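Local coordinates for protein E1 (Kluyveromyces marxianus, PDB 3VX6) that activates the ubiquitin-like proteins ATG12 and ATG8 for conjugation, as the E1-like enzyme of autophagy and cytoplasm-to-vacuole transport, at residues Pro190-Val199 with Trp222-Thr232. Sequence-based numbering, arbitrary orientation.
Sequences PDNLKVCEKV and WSKLSPRETYT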
ATOM      1  N   PRO A 190      -0.140 -18.446   4.163  1.00 46.99           N
ATOM      2  CA  PRO A 190       0.089 -19.298   2.997  1.00 48.43           C
ATOM      3  C   PRO A 190      -0.773 -20.554   2.919  1.00 49.47           C
ATOM      4  O   PRO A 190      -1.479 -20.757   1.922  1.00 52.19           O
ATOM      5  CB  PRO A 190       1.584 -19.610   3.081  1.00 47.40           C
ATOM      6  CG  PRO A 190       2.148 -18.365   3.705  1.00 46.71           C
ATOM      7  CD  PRO A 190       1.134 -18.095   4.810  1.00 46.76           C
ATOM      8  N   ASP A 191      -0.727 -21.401   3.947  1.00 49.28           N
ATOM      9  CA  ASP A 191      -1.529 -22.622   3.914  1.00 48.46           C
ATOM     10  C   ASP A 191      -3.022 -22.330   3.784  1.00 47.19           C
ATOM     11  O   ASP A 191      -3.765 -23.112   3.186  1.00 48.41           O
ATOM     12  CB  ASP A 191      -1.255 -23.492   5.139  1.00 48.50           C
ATOM     13  CG  ASP A 191       0.145 -24.091   5.125  1.00 51.04           C
ATOM     14  OD1 ASP A 191       0.707 -24.337   4.031  1.00 48.96           O
ATOM     15  OD2 ASP A 191       0.685 -24.335   6.223  1.00 55.06           O
ATOM     16  N   ASN A 192      -3.457 -21.205   4.342  1.00 45.63           N
ATOM     17  CA  ASN A 192      -4.848 -20.800   4.239  1.00 43.73           C
ATOM     18  C   ASN A 192      -5.099 -20.352   2.823  1.00 43.28           C
ATOM     19  O   ASN A 192      -6.146 -20.643   2.246  1.00 43.46           O
ATOM     20  CB  ASN A 192      -5.156 -19.645   5.178  1.00 40.97           C
ATOM     21  CG  ASN A 192      -5.470 -20.113   6.562  1.00 40.00           C
ATOM     22  OD1 ASN A 192      -5.491 -21.316   6.824  1.00 38.45           O
ATOM     23  ND2 ASN A 192      -5.722 -19.172   7.465  1.00 39.61           N
ATOM     24  N   LEU A 193      -4.125 -19.646   2.259  1.00 42.90           N
ATOM     25  CA  LEU A 193      -4.258 -19.155   0.894  1.00 43.01           C
ATOM     26  C   LEU A 193      -4.268 -20.296  -0.101  1.00 42.09           C
ATOM     27  O   LEU A 193      -4.893 -20.188  -1.148  1.00 42.47           O
ATOM     28  CB  LEU A 193      -3.142 -18.160   0.564  1.00 42.70           C
ATOM     29  CG  LEU A 193      -3.342 -16.828   1.292  1.00 42.55           C
ATOM     30  CD1 LEU A 193      -2.058 -16.017   1.272  1.00 44.39           C
ATOM     31  CD2 LEU A 193      -4.492 -16.073   0.653  1.00 43.02           C
ATOM     32  N   LYS A 194      -3.598 -21.392   0.231  1.00 41.16           N
ATOM     33  CA  LYS A 194      -3.571 -22.550  -0.653  1.00 41.80           C
ATOM     34  C   LYS A 194      -4.919 -23.256  -0.712  1.00 42.77           C
ATOM     35  O   LYS A 194      -5.210 -23.939  -1.698  1.00 43.83           O
ATOM     36  CB  LYS A 194      -2.508 -23.545  -0.203  1.00 40.68           C
ATOM     37  CG  LYS A 194      -1.099 -23.060  -0.459  1.00 42.43           C
ATOM     38  CD  LYS A 194      -0.065 -24.043   0.034  1.00 43.01           C
ATOM     39  CE  LYS A 194       1.337 -23.550  -0.302  1.00 45.87           C
ATOM     40  NZ  LYS A 194       2.398 -24.422   0.289  1.00 49.01           N
ATOM     41  N   VAL A 195      -5.743 -23.077   0.325  1.00 42.28           N
ATOM     42  CA  VAL A 195      -7.053 -23.723   0.391  1.00 40.93           C
ATOM     43  C   VAL A 195      -8.245 -22.774   0.509  1.00 41.68           C
ATOM     44  O   VAL A 195      -9.392 -23.207   0.423  1.00 42.85           O
ATOM     45  CB  VAL A 195      -7.132 -24.719   1.585  1.00 40.93           C
ATOM     46  CG1 VAL A 195      -5.891 -25.599   1.614  1.00 39.95           C
ATOM     47  CG2 VAL A 195      -7.280 -23.963   2.899  1.00 39.89           C
ATOM     48  N   CYS A 196      -7.994 -21.489   0.711  1.00 41.92           N
ATOM     49  CA  CYS A 196      -9.098 -20.542   0.851  1.00 42.85           C
ATOM     50  C   CYS A 196      -9.874 -20.389  -0.455  1.00 43.15           C
ATOM     51  O   CYS A 196      -9.327 -20.597  -1.539  1.00 42.81           O
ATOM     52  CB  CYS A 196      -8.582 -19.177   1.286  1.00 43.87           C
ATOM     53  SG  CYS A 196      -7.671 -18.315  -0.003  1.00 45.15           S
ATOM     54  N   GLU A 197     -11.149 -20.022  -0.337  1.00 43.12           N
ATOM     55  CA  GLU A 197     -12.013 -19.837  -1.497  1.00 43.49           C
ATOM     56  C   GLU A 197     -11.709 -18.490  -2.092  1.00 43.87           C
ATOM     57  O   GLU A 197     -11.882 -18.272  -3.295  1.00 44.62           O
ATOM     58  CB  GLU A 197     -13.497 -19.842  -1.109  1.00 44.09           C
ATOM     59  CG  GLU A 197     -14.016 -21.135  -0.553  1.00 45.00           C
ATOM     60  CD  GLU A 197     -13.817 -21.247   0.936  1.00 45.73           C
ATOM     61  OE1 GLU A 197     -14.403 -20.416   1.672  1.00 44.59           O
ATOM     62  OE2 GLU A 197     -13.076 -22.169   1.359  1.00 47.15           O
ATOM     63  N   LYS A 198     -11.271 -17.579  -1.227  1.00 43.72           N
ATOM     64  CA  LYS A 198     -10.965 -16.235  -1.655  1.00 41.95           C
ATOM     65  C   LYS A 198     -10.246 -15.406  -0.625  1.00 41.41           C
ATOM     66  O   LYS A 198     -10.045 -15.825   0.510  1.00 42.25           O
ATOM     67  CB  LYS A 198     -12.250 -15.525  -2.068  1.00 43.88           C
ATOM     68  CG  LYS A 198     -13.373 -15.613  -1.075  1.00 43.19           C
ATOM     69  CD  LYS A 198     -14.682 -15.322  -1.783  1.00 43.80           C
ATOM     70  CE  LYS A 198     -15.862 -15.315  -0.824  1.00 44.59           C
ATOM     71  NZ  LYS A 198     -17.149 -15.249  -1.571  1.00 41.52           N
ATOM     72  N   VAL A 199      -9.854 -14.218  -1.065  1.00 40.03           N
ATOM     73  CA  VAL A 199      -9.150 -13.239  -0.264  1.00 37.70           C
ATOM     74  C   VAL A 199     -10.017 -12.002  -0.133  1.00 36.52           C
ATOM     75  O   VAL A 199     -10.563 -11.521  -1.118  1.00 36.11           O
ATOM     76  CB  VAL A 199      -7.832 -12.847  -0.943  1.00 38.78           C
ATOM     77  CG1 VAL A 199      -7.230 -11.600  -0.273  1.00 38.84           C
ATOM     78  CG2 VAL A 199      -6.874 -14.022  -0.883  1.00 39.91           C
ATOM     79  N   TRP A 222      -0.471 -14.527  -3.958  1.00 34.06           N
ATOM     80  CA  TRP A 222      -1.392 -15.630  -3.951  1.00 37.22           C
ATOM     81  C   TRP A 222      -1.103 -16.581  -5.132  1.00 38.57           C
ATOM     82  O   TRP A 222      -1.227 -17.800  -5.001  1.00 38.08           O
ATOM     83  CB  TRP A 222      -2.796 -15.059  -4.033  1.00 38.84           C
ATOM     84  CG  TRP A 222      -3.861 -15.992  -3.668  1.00 39.43           C
ATOM     85  CD1 TRP A 222      -3.727 -17.270  -3.189  1.00 38.89           C
ATOM     86  CD2 TRP A 222      -5.256 -15.739  -3.767  1.00 39.14           C
ATOM     87  NE1 TRP A 222      -4.968 -17.825  -2.989  1.00 39.10           N
ATOM     88  CE2 TRP A 222      -5.925 -16.903  -3.335  1.00 37.96           C
ATOM     89  CE3 TRP A 222      -6.011 -14.636  -4.177  1.00 38.80           C
ATOM     90  CZ2 TRP A 222      -7.311 -16.997  -3.311  1.00 38.87           C
ATOM     91  CZ3 TRP A 222      -7.386 -14.728  -4.152  1.00 38.88           C
ATOM     92  CH2 TRP A 222      -8.025 -15.899  -3.721  1.00 40.25           C
ATOM     93  N   SER A 223      -0.704 -16.004  -6.269  1.00 38.86           N
ATOM     94  CA  SER A 223      -0.382 -16.746  -7.488  1.00 40.11           C
ATOM     95  C   SER A 223       0.692 -17.795  -7.295  1.00 41.03           C
ATOM     96  O   SER A 223       0.514 -18.956  -7.644  1.00 42.65           O
ATOM     97  CB  SER A 223       0.108 -15.799  -8.589  1.00 40.08           C
ATOM     98  OG  SER A 223      -0.950 -15.077  -9.178  1.00 44.64           O
ATOM     99  N   LYS A 224       1.829 -17.365  -6.776  1.00 41.24           N
ATOM    100  CA  LYS A 224       2.944 -18.260  -6.567  1.00 43.18           C
ATOM    101  C   LYS A 224       2.691 -19.273  -5.449  1.00 43.19           C
ATOM    102  O   LYS A 224       3.196 -20.394  -5.501  1.00 44.33           O
ATOM    103  CB  LYS A 224       4.209 -17.432  -6.290  1.00 44.58           C
ATOM    104  CG  LYS A 224       4.693 -16.659  -7.516  1.00 48.22           C
ATOM    105  CD  LYS A 224       5.809 -15.679  -7.191  1.00 51.03           C
ATOM    106  CE  LYS A 224       6.131 -14.772  -8.384  1.00 54.32           C
ATOM    107  NZ  LYS A 224       6.998 -15.412  -9.423  1.00 55.85           N
ATOM    108  N   LEU A 225       1.903 -18.875  -4.454  1.00 42.32           N
ATOM    109  CA  LEU A 225       1.580 -19.724  -3.309  1.00 40.91           C
ATOM    110  C   LEU A 225       0.579 -20.770  -3.722  1.00 39.90           C
ATOM    111  O   LEU A 225       0.749 -21.952  -3.481  1.00 39.20           O
ATOM    112  CB  LEU A 225       0.953 -18.905  -2.177  1.00 40.54           C
ATOM    113  CG  LEU A 225       1.893 -18.127  -1.281  1.00 40.20           C
ATOM    114  CD1 LEU A 225       1.109 -17.529  -0.130  1.00 39.64           C
ATOM    115  CD2 LEU A 225       2.964 -19.068  -0.768  1.00 39.90           C
ATOM    116  N   SER A 226      -0.496 -20.312  -4.322  1.00 40.79           N
ATOM    117  CA  SER A 226      -1.512 -21.221  -4.739  1.00 42.01           C
ATOM    118  C   SER A 226      -1.706 -21.039  -6.241  1.00 43.12           C
ATOM    119  O   SER A 226      -2.505 -20.214  -6.694  1.00 42.78           O
ATOM    120  CB  SER A 226      -2.806 -20.926  -3.967  1.00 42.42           C
ATOM    121  OG  SER A 226      -3.825 -21.853  -4.282  1.00 43.61           O
ATOM    122  N   PRO A 227      -0.977 -21.811  -7.042  1.00 44.28           N
ATOM    123  CA  PRO A 227      -1.165 -21.656  -8.490  1.00 43.60           C
ATOM    124  C   PRO A 227      -2.612 -22.095  -8.770  1.00 42.64           C
ATOM    125  O   PRO A 227      -3.046 -23.153  -8.324  1.00 41.48           O
ATOM    126  CB  PRO A 227      -0.081 -22.555  -9.092  1.00 44.44           C
ATOM    127  CG  PRO A 227       0.262 -23.551  -7.992  1.00 45.48           C
ATOM    128  CD  PRO A 227      -0.157 -22.975  -6.662  1.00 44.62           C
ATOM    129  N   ARG A 228      -3.376 -21.224  -9.420  1.00 42.50           N
ATOM    130  CA  ARG A 228      -4.761 -21.511  -9.740  1.00 43.47           C
ATOM    131  C   ARG A 228      -5.140 -20.917 -11.076  1.00 45.29           C
ATOM    132  O   ARG A 228      -4.455 -20.044 -11.600  1.00 45.36           O
ATOM    133  CB  ARG A 228      -5.686 -20.928  -8.673  1.00 41.81           C
ATOM    134  CG  ARG A 228      -5.260 -21.201  -7.262  1.00 37.23           C
ATOM    135  CD  ARG A 228      -6.270 -20.579  -6.357  1.00 36.64           C
ATOM    136  NE  ARG A 228      -6.027 -20.827  -4.948  1.00 34.49           N
ATOM    137  CZ  ARG A 228      -6.967 -20.633  -4.036  1.00 34.42           C
ATOM    138  NH1 ARG A 228      -8.160 -20.202  -4.432  1.00 34.97           N
ATOM    139  NH2 ARG A 228      -6.728 -20.857  -2.756  1.00 31.78           N
ATOM    140  N   GLU A 229      -6.258 -21.389 -11.601  1.00 48.36           N
ATOM    141  CA  GLU A 229      -6.764 -20.908 -12.867  1.00 51.19           C
ATOM    142  C   GLU A 229      -7.169 -19.473 -12.589  1.00 49.76           C
ATOM    143  O   GLU A 229      -6.829 -18.545 -13.321  1.00 50.41           O
ATOM    144  CB  GLU A 229      -7.990 -21.742 -13.269  1.00 54.17           C
ATOM    145  CG  GLU A 229      -7.719 -23.244 -13.360  1.00 57.29           C
ATOM    146  CD  GLU A 229      -7.075 -23.631 -14.678  1.00 59.09           C
ATOM    147  OE1 GLU A 229      -7.592 -23.179 -15.730  1.00 59.58           O
ATOM    148  OE2 GLU A 229      -6.072 -24.387 -14.661  1.00 59.83           O
ATOM    149  N   THR A 230      -7.850 -19.307 -11.467  1.00 48.78           N
ATOM    150  CA  THR A 230      -8.366 -18.015 -11.084  1.00 47.75           C
ATOM    151  C   THR A 230      -8.133 -17.667  -9.604  1.00 46.35           C
ATOM    152  O   THR A 230      -7.755 -18.519  -8.799  1.00 45.45           O
ATOM    153  CB  THR A 230      -9.879 -17.982 -11.433  1.00 48.76           C
ATOM    154  OG1 THR A 230     -10.407 -16.676 -11.211  1.00 51.51           O
ATOM    155  CG2 THR A 230     -10.643 -18.987 -10.595  1.00 49.33           C
ATOM    156  N   TYR A 231      -8.338 -16.394  -9.266  1.00 44.69           N
ATOM    157  CA  TYR A 231      -8.177 -15.896  -7.902  1.00 41.91           C
ATOM    158  C   TYR A 231      -9.331 -14.968  -7.592  1.00 41.89           C
ATOM    159  O   TYR A 231      -9.607 -14.044  -8.349  1.00 42.43           O
ATOM    160  CB  TYR A 231      -6.885 -15.118  -7.773  1.00 40.68           C
ATOM    161  CG  TYR A 231      -5.687 -15.941  -8.103  1.00 38.75           C
ATOM    162  CD1 TYR A 231      -5.051 -16.691  -7.123  1.00 36.63           C
ATOM    163  CD2 TYR A 231      -5.214 -16.016  -9.411  1.00 37.73           C
ATOM    164  CE1 TYR A 231      -3.975 -17.498  -7.439  1.00 38.94           C
ATOM    165  CE2 TYR A 231      -4.137 -16.829  -9.732  1.00 37.63           C
ATOM    166  CZ  TYR A 231      -3.530 -17.562  -8.748  1.00 36.48           C
ATOM    167  OH  TYR A 231      -2.496 -18.396  -9.064  1.00 42.56           O
ATOM    168  N   THR A 232     -10.000 -15.205  -6.473  1.00 41.14           N
ATOM    169  CA  THR A 232     -11.132 -14.374  -6.107  1.00 39.74           C
ATOM    170  C   THR A 232     -10.784 -13.445  -4.969  1.00 38.34           C
ATOM    171  O   THR A 232     -10.238 -13.872  -3.964  1.00 37.17           O
ATOM    172  CB  THR A 232     -12.328 -15.229  -5.694  1.00 39.32           C
ATOM    173  OG1 THR A 232     -12.796 -15.970  -6.831  1.00 41.14           O
ATOM    174  CG2 THR A 232     -13.438 -14.343  -5.156  1.00 39.10           C
TER
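Trp222 reaches from the last turn of helix 215-225 to Leu193, Cys196, Lys198 and Val199. From CB, its CG stands anti to the backbone N (chi1 -164°), which turns the indole toward Leu193 and Val199. The rim carbon CD1 meets Leu193 CB, and NE1 donates to Leu193 O at 3.0 Å. That donor lies well out of the carbonyl plane. On the six-membered ring, CZ2 touches Cys196 SG at 3.6 Å, an oblique sulfur-aromatic contact. CE3 and CZ3 lie against Val199 CG2, and CH2 at the tip meets Lys198 CA. Leu193 CD2 and Val199 CG2 sit over one face in CH-pi contacts, Val199 CG2 3.4 Å from the centroid of the six-membered ring. Tyr231 CD1 lies against the opposite face.

Arg228 has an extended chain from CG to NE. Its NE bonds Ser226 OG nearly straight, which should help hold the guanidinium in its turn. NH1 and NH2 both grip Cys196 O end-on, at 3.1 Å and 2.9 Å, with the oxygen close to the guanidinium plane. NH2 also makes a weak bond to Leu193 O.

Leu225 CD1 packs on Pro190 CA and on Leu193 CD1, at 3.8 Å from the latter, joining the two helices. At the other end Val199 N donates to Thr232 O at 2.9 Å, a link between the parallel strands 198-202 and 231-236. The helix 215-225 connects these strands, forming a beta-alpha-beta unit. With an alanine here in place of Trp222, Leu193 O would probably lose its indole donor, and a gap is likely to open between Val199 and Tyr231, which flank the ring. The carbonyls of Leu193 and Cys196 are thus held by side-chain N-H groups, with the positive Arg228 probably balancing their partial negative charge.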